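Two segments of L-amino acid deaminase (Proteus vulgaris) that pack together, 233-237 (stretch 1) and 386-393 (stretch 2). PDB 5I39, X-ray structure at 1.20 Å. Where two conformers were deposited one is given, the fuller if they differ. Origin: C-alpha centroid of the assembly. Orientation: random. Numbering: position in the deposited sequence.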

# COMPACT_ATOMS: atom_id res chain seq x y z
N SER A 233 26.11 6.21 -6.37
CA SER A 233 26.60 5.04 -5.64
C SER A 233 25.55 4.44 -4.70
O SER A 233 25.85 3.52 -3.95
CB SER A 233 27.87 5.38 -4.87
OG SER A 233 27.60 6.30 -3.82
N GLN A 234 24.32 4.96 -4.76
CA GLN A 234 23.25 4.52 -3.86
C GLN A 234 21.97 4.30 -4.65
O GLN A 234 21.53 5.18 -5.38
CB GLN A 234 23.02 5.56 -2.76
CG GLN A 234 24.25 5.73 -1.86
CD GLN A 234 24.09 6.82 -0.82
OE1 GLN A 234 23.64 7.93 -1.12
NE2 GLN A 234 24.48 6.52 0.41
N VAL A 235 21.40 3.10 -4.50
CA VAL A 235 20.26 2.68 -5.31
C VAL A 235 19.20 2.03 -4.43
O VAL A 235 19.51 1.19 -3.59
CB VAL A 235 20.70 1.69 -6.42
CG1 VAL A 235 19.51 1.25 -7.27
CG2 VAL A 235 21.76 2.32 -7.31
N VAL A 236 17.94 2.42 -4.65
CA VAL A 236 16.79 1.78 -4.04
C VAL A 236 16.00 1.08 -5.14
O VAL A 236 15.57 1.73 -6.10
CB VAL A 236 15.87 2.79 -3.33
CG1 VAL A 236 14.63 2.09 -2.78
CG2 VAL A 236 16.62 3.51 -2.22
N VAL A 237 15.82 -0.22 -5.01
CA VAL A 237 14.99 -0.98 -5.93
C VAL A 237 13.59 -1.08 -5.33
O VAL A 237 13.38 -1.78 -4.33
CB VAL A 237 15.58 -2.37 -6.24
CG1 VAL A 237 14.65 -3.18 -7.14
CG2 VAL A 237 16.94 -2.19 -6.90
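Stretch 2 (386-393) LTADLLLG

Stretch 2 is helical from Leu 386 through Leu 392, the last turns of a helix that begins earlier in the chain. Its phi/psi pairs cluster near -60/-45 as far as Leu 391, and the i to i-4 hydrogen bonds confirm the assignment: Leu 390 N to Leu 386 O and Leu 391 N to Thr 387 O, each 2.9 Å, and Leu 392 N to Ala 388 O, 3.0 Å. At Leu 392 the torsions drift to -94/-4, and Gly 393 leaves helical space altogether at 72/24, a positive phi that favours glycine. A weak bond from Gly 393 N to Leu 390 O, 3.4 Å, accompanies this exit.

Stretch 1 is extended from Gln 234 onward; Ser 233, at -118/7, is not. Val 235 to Val 237 form a strand, with phi between -135° and -95° and psi between 110° and 134°, while Ser 233 and Gln 234 lie in the loop before it. The strand and helix axes approach to 9.9 Å, and their N-to-C directions make an angle of 139°, so the two elements run in broadly opposing senses but well short of strictly antiparallel. The register follows from this: the CA atoms of Gln 234 and Leu 391 are 7.4 Å apart, and those of Val 236 and Thr 387 are 7.9 Å apart. Advancing two residues along stretch 1 thus corresponds to stepping back four, about one helical turn, along stretch 2.

The same periodicities select the side chains. In stretch 1, the CA-to-CB bonds of Gln 234 and Val 236 point toward the helix, whereas that of Val 235 points away. In stretch 2, those of Thr 387 and Leu 391 point toward stretch 1. Leu 391, with chi1 t and chi2 p, has the largest covered area of the helix, 76 Å². Its CD1 lies 4.0 Å from Gln 234 CB and 4.2 Å from the backbone Val 235 O, and its CD2 lies 4.3 Å from Val 236 CG2, an apolar contact. One turn earlier, Thr 387 CG2 meets Val 236 CG1 at 3.9 Å, while Thr 387 OG1 is hydrogen-bonded elsewhere in the structure. Val 236 therefore contacts both residues, with a different methyl closest to each.

Leu 392 has its CA-to-CB bond sideways, yet the end of its side chain comes nearer, to the Gln 234 side chain; stretch 1 covers only 19 Å² of it. No hydrogen bond crosses between the stretches; the 242 Å² buried, summed over both sides, reflects a modest contact made by van der Waals packing.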

# COMPACT_ATOMS: atom_id res chain seq x y z
N LEU A 386 12.74 2.82 7.03
CA LEU A 386 13.60 1.65 7.22
C LEU A 386 14.54 1.44 6.03
O LEU A 386 15.71 1.13 6.22
CB LEU A 386 12.78 0.39 7.48
CG LEU A 386 13.60 -0.88 7.74
CD1 LEU A 386 14.58 -0.74 8.91
CD2 LEU A 386 12.66 -2.05 7.97
N THR A 387 14.02 1.61 4.82
CA THR A 387 14.82 1.45 3.61
C THR A 387 15.98 2.45 3.61
O THR A 387 17.12 2.08 3.32
CB THR A 387 13.96 1.64 2.36
OG1 THR A 387 12.96 0.61 2.32
CG2 THR A 387 14.78 1.55 1.09
N ALA A 388 15.68 3.70 3.92
CA ALA A 388 16.71 4.73 4.01
C ALA A 388 17.72 4.42 5.12
O ALA A 388 18.92 4.59 4.93
CB ALA A 388 16.08 6.10 4.20
N ASP A 389 17.23 3.96 6.28
CA ASP A 389 18.12 3.57 7.38
C ASP A 389 19.09 2.48 6.93
O ASP A 389 20.29 2.56 7.20
CB ASP A 389 17.33 3.03 8.58
CG ASP A 389 16.48 4.09 9.28
OD1 ASP A 389 16.71 5.30 9.08
OD2 ASP A 389 15.57 3.68 10.03
N LEU A 390 18.57 1.46 6.25
CA LEU A 390 19.41 0.36 5.76
C LEU A 390 20.42 0.84 4.72
O LEU A 390 21.59 0.46 4.77
CB LEU A 390 18.56 -0.76 5.19
CG LEU A 390 17.70 -1.53 6.20
CD1 LEU A 390 16.81 -2.52 5.47
CD2 LEU A 390 18.55 -2.26 7.23
N LEU A 391 19.97 1.69 3.80
CA LEU A 391 20.86 2.24 2.78
C LEU A 391 22.03 3.00 3.41
O LEU A 391 23.17 2.86 2.97
CB LEU A 391 20.08 3.18 1.86
CG LEU A 391 20.86 3.87 0.73
CD1 LEU A 391 21.40 2.86 -0.27
CD2 LEU A 391 19.99 4.91 0.04
N LEU A 392 21.73 3.79 4.43
CA LEU A 392 22.70 4.70 5.02
C LEU A 392 23.45 4.12 6.21
O LEU A 392 24.36 4.77 6.74
CB LEU A 392 21.99 6.01 5.40
CG LEU A 392 21.30 6.71 4.22
CD1 LEU A 392 20.47 7.90 4.70
CD2 LEU A 392 22.28 7.16 3.14
N GLY A 393 23.11 2.90 6.63
CA GLY A 393 23.75 2.28 7.78
C GLY A 393 23.39 2.88 9.13
O GLY A 393 24.15 2.75 10.09